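Local coordinates for protein heat shock protease HtrA (Thermotoga maritima, PDB 1L1J) that probably acts as an ATP-independent heat-shock serine endopeptidase, this chain being the protease domain of a longer protein that also has a PDZ region, at residues E11-A16 with P118-G123; G131-A136 with V147-V152. All coordinates share one frame; numbering follows the deposited sequence.

Contact 1 (E11-A16 with P118-G123); sequences EACAPA and PYLEFG
The amide N of Ala16 bonds back to the carbonyl O of Cys13 at 3.1 Å, and the turn it closes brings Cys13 CB and Ala16 CB against the same methyl of Leu120. This three-residue return is the evidence for a 3-10 turn over 14-16, following helix 5-13. No hydrogen bond runs directly between 11-16 and 118-123, so the 235 Å² buried between them rests on van der Waals contact. Leu120 has the largest single share, followed by Ala16. The leucine CG stands anti to its own carbonyl carbon, beside the backbone N (chi1 -72°), and from there the forked end reaches the turn. CD1 lies 3.6 Å from Cys13 CB. The same methyl is 3.7 Å from Ala16 CB, whereas CD2 comes within 3.8 Å of Ala16 CB, so both prongs of the leucine meet one alanine methyl. Cys13 SG takes a lesser share, 4.0 Å from Leu120 CD1, and makes no polar bond across the contact.

Pro118 approaches the other end of the turn. Its ring atom CG sits 3.4 Å from Pro15 O, while its carbonyl O lies 3.8 Å from Ala16 CB. The Ala16 methyl, whose bond from the backbone points toward 118-123, is thus met by the proline carbonyl as well as by the leucine fork, which agrees with its burial.

The two segments share a neighbour in strand 54-64: Ala16 and Leu120 each make backbone hydrogen bonds with Ile62, while the Leu120 side chain touches Phe61. Further along, Phe122 packs on helix 216-223. The contact therefore sets the turn after helix 5-13 against a segment that borders strand 54-64 at Leu120 and, through backbone bonds to Val194, strand 193-198 at Glu121 and Gly123.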
ATOM      1  N   GLU A  11       1.838  -9.943  13.221  1.00 50.14           N
ATOM      2  CA  GLU A  11       3.067 -10.035  13.998  1.00 52.23           C
ATOM      3  C   GLU A  11       4.207 -10.411  13.060  1.00 52.47           C
ATOM      4  O   GLU A  11       5.348  -9.983  13.245  1.00 54.28           O
ATOM      5  CB  GLU A  11       2.931 -11.118  15.071  1.00 55.24           C
ATOM      6  CG  GLU A  11       3.511 -10.740  16.409  1.00 59.26           C
ATOM      7  CD  GLU A  11       2.618  -9.759  17.147  1.00 64.19           C
ATOM      8  OE1 GLU A  11       1.530 -10.184  17.607  1.00 64.51           O
ATOM      9  OE2 GLU A  11       2.998  -8.563  17.252  1.00 66.07           O
ATOM     10  N   ALA A  12       3.886 -11.214  12.050  1.00 51.02           N
ATOM     11  CA  ALA A  12       4.876 -11.671  11.089  1.00 51.27           C
ATOM     12  C   ALA A  12       5.147 -10.728   9.933  1.00 51.91           C
ATOM     13  O   ALA A  12       6.282 -10.628   9.485  1.00 53.39           O
ATOM     14  CB  ALA A  12       4.477 -13.030  10.537  1.00 50.79           C
ATOM     15  N   CYS A  13       4.124 -10.036   9.447  1.00 51.60           N
ATOM     16  CA  CYS A  13       4.313  -9.157   8.301  1.00 50.65           C
ATOM     17  C   CYS A  13       4.437  -7.670   8.591  1.00 51.16           C
ATOM     18  O   CYS A  13       4.863  -6.898   7.728  1.00 51.93           O
ATOM     19  CB  CYS A  13       3.187  -9.395   7.306  1.00 49.94           C
ATOM     20  SG  CYS A  13       2.902 -11.152   6.989  1.00 49.80           S
ATOM     21  N   ALA A  14       4.084  -7.261   9.800  1.00 50.97           N
ATOM     22  CA  ALA A  14       4.163  -5.848  10.165  1.00 52.09           C
ATOM     23  C   ALA A  14       5.545  -5.196   9.978  1.00 52.35           C
ATOM     24  O   ALA A  14       5.662  -4.119   9.389  1.00 52.66           O
ATOM     25  CB  ALA A  14       3.701  -5.670  11.608  1.00 52.73           C
ATOM     26  N   PRO A  15       6.611  -5.846  10.468  1.00 51.79           N
ATOM     27  CA  PRO A  15       7.949  -5.275  10.335  1.00 51.20           C
ATOM     28  C   PRO A  15       8.430  -5.038   8.909  1.00 51.46           C
ATOM     29  O   PRO A  15       9.499  -4.471   8.706  1.00 52.92           O
ATOM     30  CB  PRO A  15       8.813  -6.267  11.097  1.00 50.03           C
ATOM     31  CG  PRO A  15       8.159  -7.545  10.795  1.00 52.11           C
ATOM     32  CD  PRO A  15       6.693  -7.223  10.985  1.00 52.55           C
ATOM     33  N   ALA A  16       7.642  -5.447   7.920  1.00 51.33           N
ATOM     34  CA  ALA A  16       8.029  -5.249   6.523  1.00 49.95           C
ATOM     35  C   ALA A  16       7.145  -4.201   5.836  1.00 50.67           C
ATOM     36  O   ALA A  16       7.339  -3.889   4.648  1.00 49.81           O
ATOM     37  CB  ALA A  16       7.956  -6.576   5.764  1.00 48.91           C
ATOM     38  N   PRO A 118      13.540  -7.341   6.010  1.00 66.87           N
ATOM     39  CA  PRO A 118      12.512  -8.382   6.114  1.00 64.40           C
ATOM     40  C   PRO A 118      11.598  -8.177   4.905  1.00 62.16           C
ATOM     41  O   PRO A 118      11.446  -7.051   4.425  1.00 59.44           O
ATOM     42  CB  PRO A 118      11.821  -8.055   7.434  1.00 64.76           C
ATOM     43  CG  PRO A 118      11.952  -6.560   7.515  1.00 65.36           C
ATOM     44  CD  PRO A 118      13.381  -6.345   7.087  1.00 65.86           C
ATOM     45  N   TYR A 119      10.993  -9.246   4.408  1.00 61.04           N
ATOM     46  CA  TYR A 119      10.144  -9.105   3.236  1.00 60.98           C
ATOM     47  C   TYR A 119       8.952 -10.040   3.219  1.00 59.99           C
ATOM     48  O   TYR A 119       8.958 -11.092   3.864  1.00 58.57           O
ATOM     49  CB  TYR A 119      10.969  -9.347   1.978  1.00 62.22           C
ATOM     50  CG  TYR A 119      11.545 -10.735   1.942  1.00 63.77           C
ATOM     51  CD1 TYR A 119      11.093 -11.673   1.015  1.00 64.18           C
ATOM     52  CD2 TYR A 119      12.515 -11.132   2.869  1.00 64.16           C
ATOM     53  CE1 TYR A 119      11.595 -12.980   1.008  1.00 64.81           C
ATOM     54  CE2 TYR A 119      13.020 -12.432   2.874  1.00 64.12           C
ATOM     55  CZ  TYR A 119      12.555 -13.351   1.942  1.00 64.57           C
ATOM     56  OH  TYR A 119      13.054 -14.636   1.933  1.00 65.82           O
ATOM     57  N   LEU A 120       7.935  -9.641   2.454  1.00 58.52           N
ATOM     58  CA  LEU A 120       6.720 -10.430   2.300  1.00 56.27           C
ATOM     59  C   LEU A 120       6.824 -11.283   1.039  1.00 55.07           C
ATOM     60  O   LEU A 120       7.598 -10.984   0.144  1.00 54.88           O
ATOM     61  CB  LEU A 120       5.495  -9.511   2.201  1.00 55.36           C
ATOM     62  CG  LEU A 120       4.957  -8.744   3.419  1.00 53.64           C
ATOM     63  CD1 LEU A 120       5.629  -9.235   4.689  1.00 51.51           C
ATOM     64  CD2 LEU A 120       5.175  -7.254   3.227  1.00 51.16           C
ATOM     65  N   GLU A 121       6.046 -12.352   0.974  1.00 56.08           N
ATOM     66  CA  GLU A 121       6.055 -13.215  -0.194  1.00 57.36           C
ATOM     67  C   GLU A 121       4.752 -13.047  -0.964  1.00 57.09           C
ATOM     68  O   GLU A 121       3.717 -12.725  -0.386  1.00 57.74           O
ATOM     69  CB  GLU A 121       6.221 -14.667   0.231  1.00 59.44           C
ATOM     70  CG  GLU A 121       7.421 -14.896   1.127  1.00 65.24           C
ATOM     71  CD  GLU A 121       7.705 -16.372   1.362  1.00 68.72           C
ATOM     72  OE1 GLU A 121       6.789 -17.088   1.840  1.00 69.99           O
ATOM     73  OE2 GLU A 121       8.841 -16.811   1.064  1.00 69.01           O
ATOM     74  N   PHE A 122       4.805 -13.250  -2.273  1.00 56.40           N
ATOM     75  CA  PHE A 122       3.614 -13.116  -3.100  1.00 55.14           C
ATOM     76  C   PHE A 122       2.775 -14.384  -3.080  1.00 54.70           C
ATOM     77  O   PHE A 122       3.292 -15.493  -3.004  1.00 53.44           O
ATOM     78  CB  PHE A 122       4.002 -12.794  -4.546  1.00 54.90           C
ATOM     79  CG  PHE A 122       4.725 -11.481  -4.705  1.00 55.98           C
ATOM     80  CD1 PHE A 122       5.384 -11.179  -5.892  1.00 55.74           C
ATOM     81  CD2 PHE A 122       4.728 -10.537  -3.680  1.00 55.73           C
ATOM     82  CE1 PHE A 122       6.040  -9.960  -6.049  1.00 56.14           C
ATOM     83  CE2 PHE A 122       5.379  -9.317  -3.828  1.00 54.69           C
ATOM     84  CZ  PHE A 122       6.033  -9.026  -5.014  1.00 55.97           C
ATOM     85  N   GLY A 123       1.465 -14.204  -3.122  1.00 54.97           N
ATOM     86  CA  GLY A 123       0.576 -15.340  -3.159  1.00 53.67           C
ATOM     87  C   GLY A 123       0.227 -15.474  -4.625  1.00 53.24           C
ATOM     88  O   GLY A 123       0.995 -15.048  -5.486  1.00 52.45           O
TER

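Contact 2 (G131-A136 with V147-V152); sequences GEWAIA and VTVGVV
Ala134 and Gly150 exchange two backbone hydrogen bonds across an antiparallel beta hairpin in the second barrel of this trypsin-like fold. Ala136 and Thr148 do the same two residues on, with Ala136 N 3.0 Å from Thr148 O. Between these hydrogen-bonded pairs, Ile135 and Val149 face each other as a non-hydrogen-bonded pair. Ile135 CG2 meets Val147 CG1 at 3.8 Å, and helix 5-13 packs on this face through Ile6, Val9 and Val10.

Ala136 CB and Thr148 OG1 (3.4 Å) lie on the other face. Thr148 OG1, set between the backbone N and carbonyl carbon (chi1 61°), is hydrogen-bonded to Ala177 O; the side chain also touches Asn182, a predicted substrate-binding residue.

Near the open end, Glu132 and Val152 extend alongside one another in the same direction. Glu132 CG likewise stands between N and carbonyl carbon; the chain continues extended to CD, and OE2 lies 3.6 Å from Val152 CG2. An alanine here would probably leave a gap beside Val152 CG2, uncovering the methyl that the glutamate CG and carboxylate now flank. The backbone bond of Val152 N to Glu132 O, 2.8 Å, is made by main-chain atoms alone. Although its side chain starts away from the second strand, Trp133 CE3 lies 3.9 Å from Val149 CG1, the two side chains being oblique to each other.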
ATOM      1  N   GLY A 131     -14.474 -15.171  -0.046  1.00 42.63           N
ATOM      2  CA  GLY A 131     -14.916 -15.550   1.279  1.00 39.88           C
ATOM      3  C   GLY A 131     -13.722 -15.814   2.165  1.00 41.82           C
ATOM      4  O   GLY A 131     -13.865 -16.080   3.361  1.00 43.40           O
ATOM      5  N   GLU A 132     -12.527 -15.750   1.589  1.00 42.02           N
ATOM      6  CA  GLU A 132     -11.332 -15.993   2.378  1.00 42.41           C
ATOM      7  C   GLU A 132     -10.936 -14.708   3.069  1.00 41.94           C
ATOM      8  O   GLU A 132     -11.101 -13.629   2.513  1.00 40.72           O
ATOM      9  CB  GLU A 132     -10.182 -16.487   1.505  1.00 44.02           C
ATOM     10  CG  GLU A 132      -9.735 -15.514   0.441  1.00 47.06           C
ATOM     11  CD  GLU A 132      -8.305 -15.760  -0.001  1.00 48.70           C
ATOM     12  OE1 GLU A 132      -7.944 -16.925  -0.241  1.00 48.60           O
ATOM     13  OE2 GLU A 132      -7.536 -14.784  -0.117  1.00 52.94           O
ATOM     14  N   TRP A 133     -10.414 -14.823   4.282  1.00 42.60           N
ATOM     15  CA  TRP A 133     -10.018 -13.640   5.035  1.00 42.35           C
ATOM     16  C   TRP A 133      -8.878 -12.885   4.378  1.00 41.24           C
ATOM     17  O   TRP A 133      -7.919 -13.488   3.902  1.00 42.18           O
ATOM     18  CB  TRP A 133      -9.595 -14.013   6.462  1.00 41.84           C
ATOM     19  CG  TRP A 133     -10.661 -14.687   7.253  1.00 43.87           C
ATOM     20  CD1 TRP A 133     -10.808 -16.025   7.451  1.00 44.40           C
ATOM     21  CD2 TRP A 133     -11.745 -14.056   7.951  1.00 44.85           C
ATOM     22  NE1 TRP A 133     -11.920 -16.270   8.225  1.00 46.20           N
ATOM     23  CE2 TRP A 133     -12.517 -15.077   8.538  1.00 44.44           C
ATOM     24  CE3 TRP A 133     -12.147 -12.722   8.121  1.00 43.43           C
ATOM     25  CZ2 TRP A 133     -13.654 -14.815   9.300  1.00 45.00           C
ATOM     26  CZ3 TRP A 133     -13.279 -12.456   8.876  1.00 41.71           C
ATOM     27  CH2 TRP A 133     -14.023 -13.497   9.451  1.00 44.97           C
ATOM     28  N   ALA A 134      -8.999 -11.561   4.353  1.00 39.84           N
ATOM     29  CA  ALA A 134      -7.961 -10.693   3.803  1.00 38.49           C
ATOM     30  C   ALA A 134      -7.548  -9.710   4.909  1.00 38.34           C
ATOM     31  O   ALA A 134      -8.394  -9.124   5.586  1.00 36.68           O
ATOM     32  CB  ALA A 134      -8.477  -9.942   2.607  1.00 37.82           C
ATOM     33  N   ILE A 135      -6.251  -9.528   5.097  1.00 36.68           N
ATOM     34  CA  ILE A 135      -5.809  -8.636   6.144  1.00 36.20           C
ATOM     35  C   ILE A 135      -5.091  -7.466   5.501  1.00 36.47           C
ATOM     36  O   ILE A 135      -4.067  -7.655   4.862  1.00 38.57           O
ATOM     37  CB  ILE A 135      -4.863  -9.387   7.120  1.00 35.69           C
ATOM     38  CG1 ILE A 135      -5.416 -10.789   7.410  1.00 34.41           C
ATOM     39  CG2 ILE A 135      -4.752  -8.631   8.435  1.00 35.06           C
ATOM     40  CD1 ILE A 135      -4.514 -11.651   8.269  1.00 30.66           C
ATOM     41  N   ALA A 136      -5.638  -6.265   5.643  1.00 35.32           N
ATOM     42  CA  ALA A 136      -5.016  -5.078   5.073  1.00 35.54           C
ATOM     43  C   ALA A 136      -4.059  -4.496   6.100  1.00 37.92           C
ATOM     44  O   ALA A 136      -4.432  -4.327   7.266  1.00 41.14           O
ATOM     45  CB  ALA A 136      -6.066  -4.071   4.732  1.00 32.08           C
ATOM     46  N   VAL A 147      -4.390  -1.990  11.126  1.00 37.07           N
ATOM     47  CA  VAL A 147      -4.901  -3.205  10.496  1.00 36.24           C
ATOM     48  C   VAL A 147      -6.425  -3.270  10.403  1.00 34.54           C
ATOM     49  O   VAL A 147      -7.117  -2.856  11.318  1.00 35.66           O
ATOM     50  CB  VAL A 147      -4.393  -4.457  11.263  1.00 37.75           C
ATOM     51  CG1 VAL A 147      -5.189  -5.687  10.867  1.00 37.87           C
ATOM     52  CG2 VAL A 147      -2.914  -4.679  10.969  1.00 36.73           C
ATOM     53  N   THR A 148      -6.941  -3.768   9.283  1.00 33.04           N
ATOM     54  CA  THR A 148      -8.384  -3.924   9.092  1.00 31.86           C
ATOM     55  C   THR A 148      -8.592  -5.290   8.474  1.00 30.06           C
ATOM     56  O   THR A 148      -7.803  -5.742   7.660  1.00 29.59           O
ATOM     57  CB  THR A 148      -9.022  -2.839   8.177  1.00 32.24           C
ATOM     58  OG1 THR A 148      -8.448  -2.890   6.871  1.00 33.10           O
ATOM     59  CG2 THR A 148      -8.806  -1.459   8.764  1.00 34.02           C
ATOM     60  N   VAL A 149      -9.653  -5.955   8.890  1.00 29.20           N
ATOM     61  CA  VAL A 149      -9.926  -7.289   8.419  1.00 29.28           C
ATOM     62  C   VAL A 149     -11.284  -7.420   7.767  1.00 29.50           C
ATOM     63  O   VAL A 149     -12.245  -6.748   8.134  1.00 30.94           O
ATOM     64  CB  VAL A 149      -9.831  -8.277   9.584  1.00 27.99           C
ATOM     65  CG1 VAL A 149      -9.920  -9.695   9.086  1.00 27.18           C
ATOM     66  CG2 VAL A 149      -8.545  -8.054  10.307  1.00 29.12           C
ATOM     67  N   GLY A 150     -11.339  -8.307   6.793  1.00 28.43           N
ATOM     68  CA  GLY A 150     -12.559  -8.552   6.072  1.00 30.48           C
ATOM     69  C   GLY A 150     -12.422  -9.855   5.315  1.00 32.30           C
ATOM     70  O   GLY A 150     -11.771 -10.810   5.771  1.00 34.12           O
ATOM     71  N   VAL A 151     -12.998  -9.900   4.128  1.00 31.83           N
ATOM     72  CA  VAL A 151     -12.937 -11.125   3.361  1.00 33.08           C
ATOM     73  C   VAL A 151     -12.867 -10.780   1.887  1.00 31.71           C
ATOM     74  O   VAL A 151     -13.096  -9.626   1.519  1.00 34.38           O
ATOM     75  CB  VAL A 151     -14.184 -11.977   3.697  1.00 33.51           C
ATOM     76  CG1 VAL A 151     -15.277 -11.797   2.646  1.00 32.41           C
ATOM     77  CG2 VAL A 151     -13.775 -13.394   3.883  1.00 34.59           C
ATOM     78  N   VAL A 152     -12.525 -11.732   1.033  1.00 30.81           N
ATOM     79  CA  VAL A 152     -12.496 -11.372  -0.376  1.00 31.89           C
ATOM     80  C   VAL A 152     -13.947 -11.364  -0.832  1.00 33.32           C
ATOM     81  O   VAL A 152     -14.683 -12.330  -0.594  1.00 33.69           O
ATOM     82  CB  VAL A 152     -11.691 -12.338  -1.223  1.00 32.01           C
ATOM     83  CG1 VAL A 152     -11.663 -11.828  -2.641  1.00 33.31           C
ATOM     84  CG2 VAL A 152     -10.260 -12.438  -0.698  1.00 31.79           C
TER

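In the fold
From the N terminus, helix 5-13 leads into contact 1, which closes a loop of 101 intervening residues. That loop holds the whole seven-stranded antiparallel sheet, together with the predicted catalytic His74 and Asp104. Contact 2 comes later and closes only 10 residues, the strand ends and turn of a hairpin; the predicted nucleophile Ser183 follows it. The two are in series, neither nested nor crossed, with centres 16 Å apart and nearest atoms about 7 Å apart. Both reach the second, mixed sheet, 118-123 through strand 121-122 and contact 2 through its hairpin. Helix 5-13 joins them, running into contact 1 while its earlier part packs on the hairpin of contact 2.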